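Local coordinates for protein N-alpha-acetyltransferase 35, NatC auxiliary subunit (Saccharomyces cerevisiae, PDB 6YGA) that serves as the large auxiliary subunit of the NatC N-terminal acetyltransferase, which acetylates the N-terminal methionine of the L-A virus Gag protein, at residues S467-Y471 against R588-F592; Y409-N414 against E449-G454; P462-Y466 against V556-A560; L444-I448 against L475-L479; E581-H585 against Y603-Q607. The contacts are given in a common frame with arbitrary orientation. Residue numbers count along the deposited sequence, not the author numbering.

Contact 1: residues S467-Y471 against R588-F592. With EDO (1,2-ethanediol), chain C.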
# COMPACT_ATOMS: atom_id res chain seq x y z
N SER B 467 -10.21 -18.95 15.32
CA SER B 467 -10.03 -19.69 14.07
C SER B 467 -8.62 -19.53 13.53
O SER B 467 -7.97 -20.52 13.17
CB SER B 467 -11.06 -19.25 13.04
OG SER B 467 -12.35 -19.70 13.38
N MSE B 468 -8.12 -18.30 13.48
CA MSE B 468 -6.80 -18.03 12.93
C MSE B 468 -5.67 -18.51 13.83
O MSE B 468 -4.72 -19.14 13.37
CB MSE B 468 -6.64 -16.53 12.65
CG MSE B 468 -7.61 -15.99 11.62
SE MSE B 468 -7.61 -17.03 9.96
CE MSE B 468 -5.71 -16.93 9.53
N PHE B 469 -5.77 -18.21 15.13
CA PHE B 469 -4.72 -18.63 16.05
C PHE B 469 -4.63 -20.14 16.15
O PHE B 469 -3.53 -20.70 16.23
CB PHE B 469 -4.94 -18.00 17.42
CG PHE B 469 -4.39 -16.61 17.54
CD1 PHE B 469 -3.11 -16.31 17.08
CD2 PHE B 469 -5.15 -15.59 18.10
CE1 PHE B 469 -2.60 -15.02 17.19
CE2 PHE B 469 -4.65 -14.31 18.21
CZ PHE B 469 -3.38 -14.03 17.75
N TRP B 470 -5.77 -20.84 16.13
CA TRP B 470 -5.70 -22.29 16.18
C TRP B 470 -5.21 -22.87 14.86
O TRP B 470 -4.50 -23.88 14.84
CB TRP B 470 -7.05 -22.89 16.55
CG TRP B 470 -6.98 -24.39 16.61
CD1 TRP B 470 -6.53 -25.15 17.64
CD2 TRP B 470 -7.35 -25.30 15.57
NE1 TRP B 470 -6.60 -26.48 17.32
CE2 TRP B 470 -7.10 -26.60 16.05
CE3 TRP B 470 -7.87 -25.15 14.28
CZ2 TRP B 470 -7.36 -27.74 15.29
CZ3 TRP B 470 -8.12 -26.28 13.53
CH2 TRP B 470 -7.87 -27.56 14.04
N TYR B 471 -5.58 -22.24 13.74
CA TYR B 471 -5.08 -22.70 12.45
C TYR B 471 -3.57 -22.53 12.36
O TYR B 471 -2.88 -23.40 11.81
CB TYR B 471 -5.78 -21.95 11.31
CG TYR B 471 -5.30 -22.35 9.94
CD1 TYR B 471 -5.47 -23.64 9.47
CD2 TYR B 471 -4.67 -21.43 9.11
CE1 TYR B 471 -5.03 -24.01 8.21
CE2 TYR B 471 -4.23 -21.78 7.86
CZ TYR B 471 -4.41 -23.07 7.41
OH TYR B 471 -3.96 -23.43 6.16
N ARG B 588 -13.02 -16.86 4.82
CA ARG B 588 -11.82 -16.43 5.53
C ARG B 588 -10.63 -17.32 5.19
O ARG B 588 -9.50 -16.84 5.05
CB ARG B 588 -12.08 -16.42 7.04
CG ARG B 588 -10.83 -16.32 7.91
CD ARG B 588 -10.08 -15.02 7.68
NE ARG B 588 -10.87 -13.87 8.10
CZ ARG B 588 -10.73 -12.65 7.58
NH1 ARG B 588 -9.85 -12.44 6.62
NH2 ARG B 588 -11.48 -11.65 8.03
N PHE B 589 -10.87 -18.62 5.02
CA PHE B 589 -9.82 -19.59 4.77
C PHE B 589 -9.70 -19.96 3.29
O PHE B 589 -8.99 -20.91 2.95
CB PHE B 589 -10.06 -20.85 5.61
CG PHE B 589 -9.88 -20.62 7.08
CD1 PHE B 589 -10.93 -20.18 7.87
CD2 PHE B 589 -8.64 -20.83 7.68
CE1 PHE B 589 -10.75 -19.97 9.23
CE2 PHE B 589 -8.46 -20.61 9.03
CZ PHE B 589 -9.51 -20.18 9.81
N LYS B 590 -10.36 -19.21 2.41
CA LYS B 590 -10.21 -19.41 0.97
C LYS B 590 -8.76 -19.43 0.50
O LYS B 590 -8.44 -20.26 -0.37
CB LYS B 590 -11.02 -18.34 0.23
CG LYS B 590 -11.04 -18.46 -1.29
CD LYS B 590 -11.94 -17.38 -1.89
CE LYS B 590 -12.10 -17.53 -3.39
NZ LYS B 590 -10.83 -17.27 -4.13
N PRO B 591 -7.84 -18.58 0.99
CA PRO B 591 -6.46 -18.66 0.48
C PRO B 591 -5.78 -20.00 0.70
O PRO B 591 -4.84 -20.33 -0.04
CB PRO B 591 -5.74 -17.55 1.27
CG PRO B 591 -6.79 -16.59 1.60
CD PRO B 591 -8.02 -17.41 1.87
N PHE B 592 -6.20 -20.78 1.69
CA PHE B 592 -5.56 -22.06 1.98
C PHE B 592 -6.35 -23.23 1.41
O PHE B 592 -6.02 -24.39 1.70
CB PHE B 592 -5.38 -22.22 3.49
CG PHE B 592 -5.01 -20.95 4.20
CD1 PHE B 592 -3.69 -20.52 4.25
CD2 PHE B 592 -5.98 -20.18 4.83
CE1 PHE B 592 -3.35 -19.35 4.91
CE2 PHE B 592 -5.64 -19.01 5.50
CZ PHE B 592 -4.32 -18.59 5.53
C1 EDO C . -8.05 -14.14 4.02
O1 EDO C . -7.84 -13.98 5.42
C2 EDO C . -7.30 -13.05 3.25
O2 EDO C . -7.84 -11.76 3.57

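Contact 2: residues Y409-N414 against E449-G454. With EDO (1,2-ethanediol), chain C; EDO (1,2-ethanediol), chain D.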
# COMPACT_ATOMS: atom_id res chain seq x y z
N TYR B 409 2.89 -6.36 1.56
CA TYR B 409 3.68 -7.49 2.04
C TYR B 409 2.81 -8.72 2.25
O TYR B 409 3.13 -9.82 1.78
CB TYR B 409 4.40 -7.10 3.33
CG TYR B 409 5.17 -8.21 4.00
CD1 TYR B 409 6.30 -8.77 3.40
CD2 TYR B 409 4.79 -8.68 5.25
CE1 TYR B 409 7.01 -9.79 4.02
CE2 TYR B 409 5.49 -9.69 5.88
CZ TYR B 409 6.60 -10.24 5.27
OH TYR B 409 7.29 -11.24 5.90
N ARG B 410 1.67 -8.55 2.93
CA ARG B 410 0.77 -9.68 3.13
C ARG B 410 0.12 -10.11 1.82
O ARG B 410 -0.09 -11.31 1.59
CB ARG B 410 -0.29 -9.34 4.17
CG ARG B 410 -1.26 -10.48 4.44
CD ARG B 410 -2.21 -10.16 5.57
NE ARG B 410 -2.97 -11.34 5.97
CZ ARG B 410 -4.15 -11.68 5.47
NH1 ARG B 410 -4.72 -10.92 4.54
NH2 ARG B 410 -4.76 -12.78 5.90
N GLN B 411 -0.20 -9.15 0.95
CA GLN B 411 -0.85 -9.49 -0.31
C GLN B 411 0.08 -10.28 -1.23
O GLN B 411 -0.40 -11.07 -2.05
CB GLN B 411 -1.33 -8.22 -1.01
CG GLN B 411 -2.42 -7.49 -0.23
CD GLN B 411 -2.61 -6.06 -0.67
OE1 GLN B 411 -2.40 -5.71 -1.83
NE2 GLN B 411 -3.03 -5.21 0.27
N GLY B 412 1.39 -10.09 -1.10
CA GLY B 412 2.32 -10.84 -1.93
C GLY B 412 2.27 -12.34 -1.67
O GLY B 412 2.60 -13.13 -2.56
N PHE B 413 1.85 -12.74 -0.47
CA PHE B 413 1.81 -14.16 -0.16
C PHE B 413 0.64 -14.87 -0.82
O PHE B 413 0.71 -16.09 -1.02
CB PHE B 413 1.77 -14.37 1.36
CG PHE B 413 3.07 -14.07 2.04
CD1 PHE B 413 4.17 -14.90 1.89
CD2 PHE B 413 3.20 -12.95 2.85
CE1 PHE B 413 5.37 -14.62 2.52
CE2 PHE B 413 4.40 -12.66 3.49
CZ PHE B 413 5.48 -13.50 3.32
N ASN B 414 -0.42 -14.14 -1.17
CA ASN B 414 -1.53 -14.73 -1.91
C ASN B 414 -1.04 -15.43 -3.18
O ASN B 414 -1.42 -16.57 -3.47
CB ASN B 414 -2.57 -13.65 -2.25
CG ASN B 414 -3.61 -13.48 -1.17
OD1 ASN B 414 -4.18 -14.46 -0.69
ND2 ASN B 414 -3.86 -12.24 -0.78
N GLU B 449 3.34 -17.07 8.14
CA GLU B 449 3.61 -15.63 8.12
C GLU B 449 2.43 -14.86 7.54
O GLU B 449 2.07 -13.79 8.04
CB GLU B 449 4.89 -15.36 7.32
CG GLU B 449 5.22 -13.88 7.15
CD GLU B 449 5.84 -13.27 8.39
OE1 GLU B 449 6.13 -14.01 9.35
OE2 GLU B 449 6.05 -12.04 8.40
N PHE B 450 1.82 -15.39 6.48
CA PHE B 450 0.66 -14.74 5.87
C PHE B 450 -0.50 -14.65 6.86
O PHE B 450 -1.21 -13.64 6.90
CB PHE B 450 0.24 -15.50 4.61
CG PHE B 450 -1.07 -15.07 4.04
CD1 PHE B 450 -1.18 -13.89 3.31
CD2 PHE B 450 -2.21 -15.85 4.21
CE1 PHE B 450 -2.39 -13.50 2.78
CE2 PHE B 450 -3.42 -15.46 3.68
CZ PHE B 450 -3.51 -14.29 2.96
N SER B 451 -0.71 -15.70 7.66
CA SER B 451 -1.85 -15.72 8.57
C SER B 451 -1.64 -14.77 9.75
O SER B 451 -2.54 -13.99 10.09
CB SER B 451 -2.10 -17.14 9.08
OG SER B 451 -2.36 -18.03 8.01
N LEU B 452 -0.47 -14.84 10.39
CA LEU B 452 -0.21 -13.98 11.54
C LEU B 452 -0.15 -12.51 11.13
O LEU B 452 -0.50 -11.63 11.92
CB LEU B 452 1.09 -14.39 12.23
CG LEU B 452 1.14 -15.79 12.85
CD1 LEU B 452 2.52 -16.08 13.42
CD2 LEU B 452 0.07 -15.95 13.93
N LYS B 453 0.28 -12.23 9.90
CA LYS B 453 0.36 -10.84 9.44
C LYS B 453 -1.02 -10.18 9.44
O LYS B 453 -1.11 -8.95 9.58
CB LYS B 453 1.01 -10.79 8.06
CG LYS B 453 1.11 -9.41 7.46
CD LYS B 453 2.12 -8.55 8.18
CE LYS B 453 2.08 -7.13 7.66
NZ LYS B 453 3.06 -6.26 8.35
N GLY B 454 -2.08 -10.97 9.30
CA GLY B 454 -3.43 -10.42 9.34
C GLY B 454 -3.78 -9.75 10.66
O GLY B 454 -4.56 -8.80 10.69
C1 EDO C . -8.05 -14.14 4.02
O1 EDO C . -7.84 -13.98 5.42
C2 EDO C . -7.30 -13.05 3.25
O2 EDO C . -7.84 -11.76 3.57
C1 EDO D . -8.49 -14.07 -1.31
O1 EDO D . -7.45 -13.71 -0.39
C2 EDO D . -8.72 -15.57 -1.31
O2 EDO D . -7.53 -16.25 -1.75

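Contact 3: residues P462-Y466 against V556-A560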
# COMPACT_ATOMS: atom_id res chain seq x y z
N PRO B 462 -12.44 -9.78 16.41
CA PRO B 462 -12.23 -10.56 17.64
C PRO B 462 -12.86 -11.95 17.63
O PRO B 462 -12.26 -12.88 18.19
CB PRO B 462 -12.84 -9.66 18.72
CG PRO B 462 -12.63 -8.29 18.20
CD PRO B 462 -12.81 -8.38 16.71
N PHE B 463 -14.03 -12.12 17.02
CA PHE B 463 -14.65 -13.45 17.04
C PHE B 463 -13.91 -14.43 16.14
O PHE B 463 -14.05 -15.65 16.33
CB PHE B 463 -16.13 -13.36 16.65
CG PHE B 463 -16.38 -13.17 15.17
CD1 PHE B 463 -16.43 -14.26 14.31
CD2 PHE B 463 -16.63 -11.91 14.66
CE1 PHE B 463 -16.68 -14.08 12.96
CE2 PHE B 463 -16.88 -11.72 13.31
CZ PHE B 463 -16.91 -12.81 12.46
N GLU B 464 -13.13 -13.94 15.18
CA GLU B 464 -12.31 -14.79 14.32
C GLU B 464 -10.97 -15.16 14.95
O GLU B 464 -10.21 -15.90 14.33
CB GLU B 464 -12.06 -14.09 12.98
CG GLU B 464 -13.30 -13.84 12.15
CD GLU B 464 -13.00 -13.12 10.85
OE1 GLU B 464 -12.55 -11.95 10.90
OE2 GLU B 464 -13.19 -13.72 9.77
N ALA B 465 -10.67 -14.65 16.15
CA ALA B 465 -9.34 -14.83 16.71
C ALA B 465 -9.02 -16.30 16.96
O ALA B 465 -7.89 -16.74 16.73
CB ALA B 465 -9.19 -14.02 18.00
N TYR B 466 -10.00 -17.07 17.44
CA TYR B 466 -9.75 -18.48 17.68
C TYR B 466 -9.44 -19.22 16.38
O TYR B 466 -8.52 -20.04 16.33
CB TYR B 466 -10.96 -19.13 18.37
CG TYR B 466 -11.05 -20.61 18.09
CD1 TYR B 466 -10.21 -21.50 18.73
CD2 TYR B 466 -11.96 -21.10 17.17
CE1 TYR B 466 -10.29 -22.86 18.47
CE2 TYR B 466 -12.05 -22.45 16.90
CZ TYR B 466 -11.21 -23.33 17.55
OH TYR B 466 -11.29 -24.67 17.29
N VAL B 556 -5.44 -19.23 21.98
CA VAL B 556 -6.60 -20.11 21.89
C VAL B 556 -7.20 -20.35 23.27
O VAL B 556 -8.42 -20.28 23.46
CB VAL B 556 -6.23 -21.43 21.19
CG1 VAL B 556 -7.34 -22.46 21.33
CG2 VAL B 556 -5.92 -21.19 19.72
N PHE B 557 -6.35 -20.63 24.26
CA PHE B 557 -6.85 -20.79 25.63
C PHE B 557 -7.54 -19.52 26.13
O PHE B 557 -8.60 -19.59 26.76
CB PHE B 557 -5.71 -21.18 26.57
CG PHE B 557 -5.50 -22.66 26.68
CD1 PHE B 557 -6.40 -23.46 27.37
CD2 PHE B 557 -4.38 -23.26 26.12
CE1 PHE B 557 -6.21 -24.82 27.48
CE2 PHE B 557 -4.18 -24.62 26.22
CZ PHE B 557 -5.10 -25.40 26.91
N GLN B 558 -6.94 -18.36 25.86
CA GLN B 558 -7.54 -17.10 26.27
C GLN B 558 -8.92 -16.92 25.67
O GLN B 558 -9.87 -16.52 26.36
CB GLN B 558 -6.63 -15.94 25.88
CG GLN B 558 -7.10 -14.58 26.36
CD GLN B 558 -7.04 -14.46 27.87
OE1 GLN B 558 -6.03 -14.03 28.42
NE2 GLN B 558 -8.12 -14.84 28.54
N PHE B 559 -9.06 -17.22 24.37
CA PHE B 559 -10.36 -17.13 23.72
C PHE B 559 -11.36 -18.08 24.37
O PHE B 559 -12.51 -17.70 24.62
CB PHE B 559 -10.21 -17.44 22.22
CG PHE B 559 -11.47 -17.24 21.42
CD1 PHE B 559 -12.43 -18.24 21.35
CD2 PHE B 559 -11.67 -16.07 20.71
CE1 PHE B 559 -13.58 -18.07 20.60
CE2 PHE B 559 -12.82 -15.89 19.95
CZ PHE B 559 -13.78 -16.89 19.90
N ALA B 560 -10.94 -19.31 24.65
CA ALA B 560 -11.84 -20.32 25.21
C ALA B 560 -12.30 -19.93 26.61
O ALA B 560 -13.43 -20.24 27.00
CB ALA B 560 -11.14 -21.68 25.23

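Contact 4: residues L444-I448 against L475-L479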
# COMPACT_ATOMS: atom_id res chain seq x y z
N LEU B 444 5.12 -23.60 3.92
CA LEU B 444 4.46 -23.65 5.22
C LEU B 444 4.85 -22.45 6.08
O LEU B 444 4.02 -21.92 6.82
CB LEU B 444 4.79 -24.97 5.91
CG LEU B 444 3.99 -25.29 7.18
CD1 LEU B 444 2.51 -24.98 6.96
CD2 LEU B 444 4.18 -26.74 7.57
N SER B 445 6.12 -22.02 6.00
CA SER B 445 6.53 -20.79 6.68
C SER B 445 5.79 -19.59 6.12
O SER B 445 5.44 -18.66 6.87
CB SER B 445 8.04 -20.59 6.55
OG SER B 445 8.76 -21.56 7.29
N SER B 446 5.55 -19.57 4.81
CA SER B 446 4.82 -18.46 4.21
C SER B 446 3.35 -18.49 4.62
O SER B 446 2.74 -17.44 4.84
CB SER B 446 4.96 -18.49 2.69
OG SER B 446 6.29 -18.21 2.30
N MSE B 447 2.77 -19.68 4.73
CA MSE B 447 1.39 -19.82 5.17
C MSE B 447 1.21 -19.25 6.57
O MSE B 447 0.23 -18.56 6.86
CB MSE B 447 0.94 -21.29 5.14
CG MSE B 447 0.87 -21.92 3.76
SE MSE B 447 0.58 -23.85 3.82
CE MSE B 447 -1.28 -23.89 4.37
N ILE B 448 2.18 -19.56 7.44
CA ILE B 448 2.13 -19.08 8.82
C ILE B 448 2.33 -17.57 8.86
O ILE B 448 1.59 -16.84 9.54
CB ILE B 448 3.18 -19.82 9.67
CG1 ILE B 448 2.78 -21.29 9.84
CG2 ILE B 448 3.37 -19.13 11.01
CD1 ILE B 448 3.89 -22.16 10.38
N LEU B 475 -0.82 -25.25 11.86
CA LEU B 475 0.27 -25.16 10.89
C LEU B 475 1.63 -25.28 11.57
O LEU B 475 2.51 -25.99 11.07
CB LEU B 475 0.18 -23.85 10.11
CG LEU B 475 -0.99 -23.63 9.16
CD1 LEU B 475 -0.80 -22.31 8.42
CD2 LEU B 475 -1.13 -24.79 8.18
N SER B 476 1.82 -24.59 12.69
CA SER B 476 3.09 -24.64 13.41
C SER B 476 3.40 -26.05 13.92
O SER B 476 4.57 -26.44 13.99
CB SER B 476 3.09 -23.66 14.57
OG SER B 476 2.79 -22.34 14.14
N HIS B 477 2.37 -26.80 14.29
CA HIS B 477 2.59 -28.18 14.73
C HIS B 477 3.13 -29.02 13.59
O HIS B 477 4.05 -29.83 13.78
CB HIS B 477 1.30 -28.77 15.30
CG HIS B 477 1.45 -30.17 15.81
ND1 HIS B 477 1.20 -31.28 15.03
CD2 HIS B 477 1.80 -30.64 17.03
CE1 HIS B 477 1.40 -32.37 15.75
NE2 HIS B 477 1.77 -32.01 16.96
N HIS B 478 2.59 -28.84 12.38
CA HIS B 478 3.09 -29.57 11.22
C HIS B 478 4.50 -29.12 10.84
O HIS B 478 5.33 -29.93 10.42
CB HIS B 478 2.14 -29.42 10.04
CG HIS B 478 0.93 -30.30 10.12
ND1 HIS B 478 0.85 -31.50 9.45
CD2 HIS B 478 -0.24 -30.16 10.78
CE1 HIS B 478 -0.32 -32.07 9.70
NE2 HIS B 478 -1.00 -31.27 10.51
N LEU B 479 4.78 -27.82 10.98
CA LEU B 479 6.12 -27.34 10.67
C LEU B 479 7.14 -27.87 11.67
O LEU B 479 8.26 -28.22 11.30
CB LEU B 479 6.14 -25.81 10.64
CG LEU B 479 7.50 -25.19 10.29
CD1 LEU B 479 8.08 -25.81 9.03
CD2 LEU B 479 7.36 -23.68 10.12

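Contact 5: residues E581-H585 against Y603-Q607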
# COMPACT_ATOMS: atom_id res chain seq x y z
N GLU B 581 -22.80 -18.79 8.97
CA GLU B 581 -21.46 -18.82 9.53
C GLU B 581 -20.53 -19.74 8.76
O GLU B 581 -19.31 -19.52 8.73
CB GLU B 581 -21.51 -19.22 11.01
CG GLU B 581 -22.38 -20.44 11.31
CD GLU B 581 -22.28 -20.88 12.76
OE1 GLU B 581 -21.15 -20.91 13.30
OE2 GLU B 581 -23.33 -21.18 13.37
N ARG B 582 -21.06 -20.78 8.11
CA ARG B 582 -20.22 -21.67 7.31
C ARG B 582 -19.64 -20.94 6.10
O ARG B 582 -18.45 -21.09 5.79
CB ARG B 582 -21.01 -22.90 6.87
CG ARG B 582 -20.18 -23.90 6.06
CD ARG B 582 -21.00 -25.12 5.67
NE ARG B 582 -21.34 -25.94 6.83
CZ ARG B 582 -20.69 -27.04 7.18
NH1 ARG B 582 -19.66 -27.47 6.46
NH2 ARG B 582 -21.07 -27.72 8.26
N LEU B 583 -20.46 -20.14 5.41
CA LEU B 583 -19.96 -19.39 4.27
C LEU B 583 -18.91 -18.38 4.69
O LEU B 583 -17.90 -18.18 4.00
CB LEU B 583 -21.11 -18.69 3.55
CG LEU B 583 -22.13 -19.58 2.84
CD1 LEU B 583 -23.27 -18.76 2.26
CD2 LEU B 583 -21.45 -20.40 1.76
N ILE B 584 -19.11 -17.72 5.84
CA ILE B 584 -18.15 -16.73 6.32
C ILE B 584 -16.85 -17.40 6.73
O ILE B 584 -15.76 -16.88 6.46
CB ILE B 584 -18.77 -15.91 7.47
CG1 ILE B 584 -19.93 -15.06 6.95
CG2 ILE B 584 -17.73 -15.03 8.12
CD1 ILE B 584 -20.71 -14.38 8.04
N HIS B 585 -16.94 -18.57 7.36
CA HIS B 585 -15.73 -19.31 7.72
C HIS B 585 -14.95 -19.73 6.48
O HIS B 585 -13.72 -19.62 6.45
CB HIS B 585 -16.09 -20.54 8.56
CG HIS B 585 -14.95 -21.50 8.72
ND1 HIS B 585 -14.03 -21.40 9.74
CD2 HIS B 585 -14.57 -22.56 7.97
CE1 HIS B 585 -13.14 -22.36 9.62
NE2 HIS B 585 -13.44 -23.08 8.56
N TYR B 603 -14.73 -27.43 8.36
CA TYR B 603 -15.48 -26.57 9.26
C TYR B 603 -15.85 -27.29 10.55
O TYR B 603 -15.76 -26.72 11.64
CB TYR B 603 -16.72 -26.05 8.54
CG TYR B 603 -17.67 -25.24 9.38
CD1 TYR B 603 -17.48 -23.88 9.58
CD2 TYR B 603 -18.79 -25.83 9.96
CE1 TYR B 603 -18.36 -23.13 10.34
CE2 TYR B 603 -19.67 -25.10 10.72
CZ TYR B 603 -19.45 -23.75 10.91
OH TYR B 603 -20.34 -23.03 11.67
N GLU B 604 -16.23 -28.57 10.44
CA GLU B 604 -16.63 -29.33 11.62
C GLU B 604 -15.47 -29.53 12.59
O GLU B 604 -15.68 -29.59 13.80
CB GLU B 604 -17.21 -30.68 11.20
CG GLU B 604 -18.57 -30.60 10.50
CD GLU B 604 -18.46 -30.27 9.02
OE1 GLU B 604 -17.33 -30.10 8.52
OE2 GLU B 604 -19.52 -30.20 8.36
N VAL B 605 -14.24 -29.63 12.07
CA VAL B 605 -13.09 -29.81 12.95
C VAL B 605 -12.82 -28.54 13.75
O VAL B 605 -12.50 -28.60 14.95
CB VAL B 605 -11.85 -30.23 12.13
CG1 VAL B 605 -10.64 -30.40 13.04
CG2 VAL B 605 -12.13 -31.51 11.36
N PHE B 606 -12.96 -27.37 13.12
CA PHE B 606 -12.84 -26.11 13.84
C PHE B 606 -13.83 -26.03 14.99
O PHE B 606 -13.49 -25.60 16.10
CB PHE B 606 -13.04 -24.93 12.89
CG PHE B 606 -11.81 -24.53 12.11
CD1 PHE B 606 -11.52 -25.13 10.89
CD2 PHE B 606 -10.97 -23.53 12.58
CE1 PHE B 606 -10.40 -24.75 10.17
CE2 PHE B 606 -9.85 -23.14 11.86
CZ PHE B 606 -9.56 -23.76 10.65
N GLN B 607 -15.08 -26.44 14.75
CA GLN B 607 -16.11 -26.35 15.78
C GLN B 607 -15.83 -27.32 16.92
O GLN B 607 -15.93 -26.96 18.10
CB GLN B 607 -17.49 -26.61 15.17
CG GLN B 607 -17.78 -25.79 13.93
CD GLN B 607 -17.63 -24.30 14.17
OE1 GLN B 607 -18.13 -23.76 15.16
NE2 GLN B 607 -16.92 -23.63 13.27

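Contact 1: residues S467-Y471 against R588-F592
Tyr471 meets two phenylalanines of the opposite segment. The edge of the Phe589 ring points at the face of Tyr471, with centroids 5.4 Å apart and planes at 85°, a T-shaped pair. The edge of Tyr471 in turn points at the face of Phe592, centroids 4.8 Å apart and planes at 54°. The three rings form an aromatic cluster. One turn earlier on the helix, Ser467 CB packs 3.7 Å from Phe589 CZ. Met468, a selenomethionine, adds a Met-aromatic contact: its SE is 4.2 Å from the centroid of the Phe589 ring. Across the buried contact mostly apolar groups meet: rings, Met468 and Arg588 CG. Arg588 NH1 gives a hydrogen bond, 2.8 Å, to O1 of an ethanediol probably from the crystallisation liquor. Arg588 NE forms a salt bridge with Glu464 OE2, and NH2 a hydrogen bond to Arg137 O of the N-alpha-acetyltransferase 30 chain. The end of helix 581-588 and the loop after it pack on the start of helix 465-506, with helix 433-456 alongside.

Contact 2: residues Y409-N414 against E449-G454
The guanidinium of Arg410 lies flat on the ring of Phe450, an arginine-aromatic stack inside a helix-helix interface. The centres are 4.0 Å apart and the planes meet at 16°, so the contact is also cation-pi. The same side chain gives a hydrogen bond from Arg410 NE to the backbone Phe450 O, 3.0 Å. Arg410 is held by both ring and carbonyl of one residue. Its NH1 and NH2 make weak hydrogen bonds to an ethanediol. Phe413 CB packs on Phe450 CD1 at 3.6 Å, and Arg410 CB on Lys453 CG at 3.6 Å. One residue earlier in each segment, Tyr409 OH donates to Glu449 OE2, 2.9 Å, an oxygen that also bonds to Tyr721. Lys453 NZ forms a salt bridge with Asp456 OD2 and a hydrogen bond with Thr406 OG1. The axes of the two segments approach to 9.3 Å with 143° between their directions; the consecutive helices 406-429 and 433-456 form a splayed antiparallel hairpin in the TPR-like region. Helix 465-506 lies against Ser451 and Leu452.

Contact 3: residues P462-Y466 against V556-A560
Segment 462-466 runs into the start of helix 465-506, while 556-560 is regular helix near the end of helix 511-564. Their backbones come closest at Tyr466 and Val556, whose CA atoms are 5.5 Å apart. Within the first segment, Ala465 N bonds to Pro462 O at 3.1 Å, and in the second Ala560 N bonds to Val556 O at 3.0 Å. Phe559 is the main side chain of the contact and points toward the first segment. Tyr466 CB sits over its face, 3.5 Å from the ring centroid and 14° off the normal, a CH-pi contact. The ring edge faces the backbone, with Phe559 CE2 3.5 Å from Pro462 O. Ala465 CB lies 4.2 Å from Phe559 CD2. The contact packs the turn before helix 465-506 and its first residues against helix 511-564 in the TPR-like part of the fold, where the N-terminal end of one long helix meets the C-terminal end of the next. These helices follow each other in the chain, and such end-to-start pairing is what an antiparallel helical hairpin produces. The Tyr466 ring turns its edge to Val556, with CD1 4.0 Å from CG1. Its hydroxyl reaches helix 603-613, where Tyr466 OH is hydrogen-bonded to Phe606 O. Ile568 in a loop and Gln725 on strand 724-729 also touch Phe559.

Contact 4: residues L444-I448 against L475-L479
This is an apolar helix-helix contact between neighbours in the chain, helix 433-456 and helix 465-506. The two short segments run nearly antiparallel. Their axes approach to 10.0 Å, and the angle between their directions is 157°. The register pairs Leu444 with Leu479 and Ile448 with Leu475, with CA atoms 6.8 and 6.7 Å apart. Residues one turn apart on one helix therefore face residues one turn apart on the other, in reverse order. Leucine and isoleucine side chains fill the space between. Leu444 CD1 meets Leu475 CD2 at 3.8 Å, and Leu444 CD2 lies 3.8 Å from Leu479 CB. Ile448 CG1 packs on Leu475 CB at 3.7 Å, while Ile448 CD1 touches Leu479 CD2 at 3.8 Å. Met447, a selenomethionine, adds its CB at 3.9 Å from Leu475 CD1. Two serines border the apolar patch. Ser445 OG is 3.8 Å from Leu479 CD2, and Ser476 OG is 3.9 Å from Ile448 CD1. Each hydroxyl bonds to its own helix, Ser445 to Phe441 O and Ser476 to Val472 O, so both can sit beside hydrocarbon. Ile545 of helix 511-564 touches Ser476 and Leu479, and Leu417 of helix 406-429 touches Met447. Such antiparallel pairing of consecutive helices is typical of the helical hairpins of TPR-like folds, consistent with the TPR-like nature of this region.

Contact 5: residues E581-H585 against Y603-Q607
Two short helices of the TPR-like region cross here almost at right angles, 101°, their axes 11.5 Å apart, near the surface. Arg582 and Glu604 form a salt bridge across the gap. Arg582 NH2 donates to Glu604 OE2 at 2.9 Å, and NH1 adds a weak bond to the same oxygen at 3.3 Å. One carboxylate oxygen therefore takes both donors. Tyr603 CD2 lies over the face of the guanidinium, 3.4 Å from Arg582 NH2, and Arg582 CB sits over the face of the Tyr603 ring. Beside it, His585, Tyr603 and Phe606 form an aromatic cluster. The edge of Tyr603 meets the face of His585, centroids 5.2 Å apart, and the edge of His585 meets the face of Phe606, centroids 4.6 Å apart. Beyond the two segments, Gln607 OE1 accepts from Asn570 ND2, and Phe606 O is hydrogen-bonded to Tyr466 OH. The neighbouring Leu583 and Ile584 pack on the chain of N-alpha-acetyltransferase 30. At the start of helix 581-588, Glu581 OE1 lies 2.8 Å from Tyr603 OH.

All five contacts lie in the TPR-like region. Contacts 2 and 4 share helix 433-456, their centres about 13 Å apart. Helix 465-506 serves contacts 1, 3 and 4. Contact 2 closes before contacts 1 and 3 open, whereas contact 1 crosses contacts 3, 4 and 5 along the chain. Contact 1 touches each of the other four, with centres about 10 to 13 Å away. The centres of contacts 2 and 5 are about 21 Å apart, and the two do not touch. Chain-neighbouring helices thus pair in contacts 2, 3, 4 and 5, and residues 588-592 fold back onto helix 465-506 in contact 1. Contacts 1, 2, 3 and 5 also include residues that meet the N-alpha-acetyltransferase 30 chain.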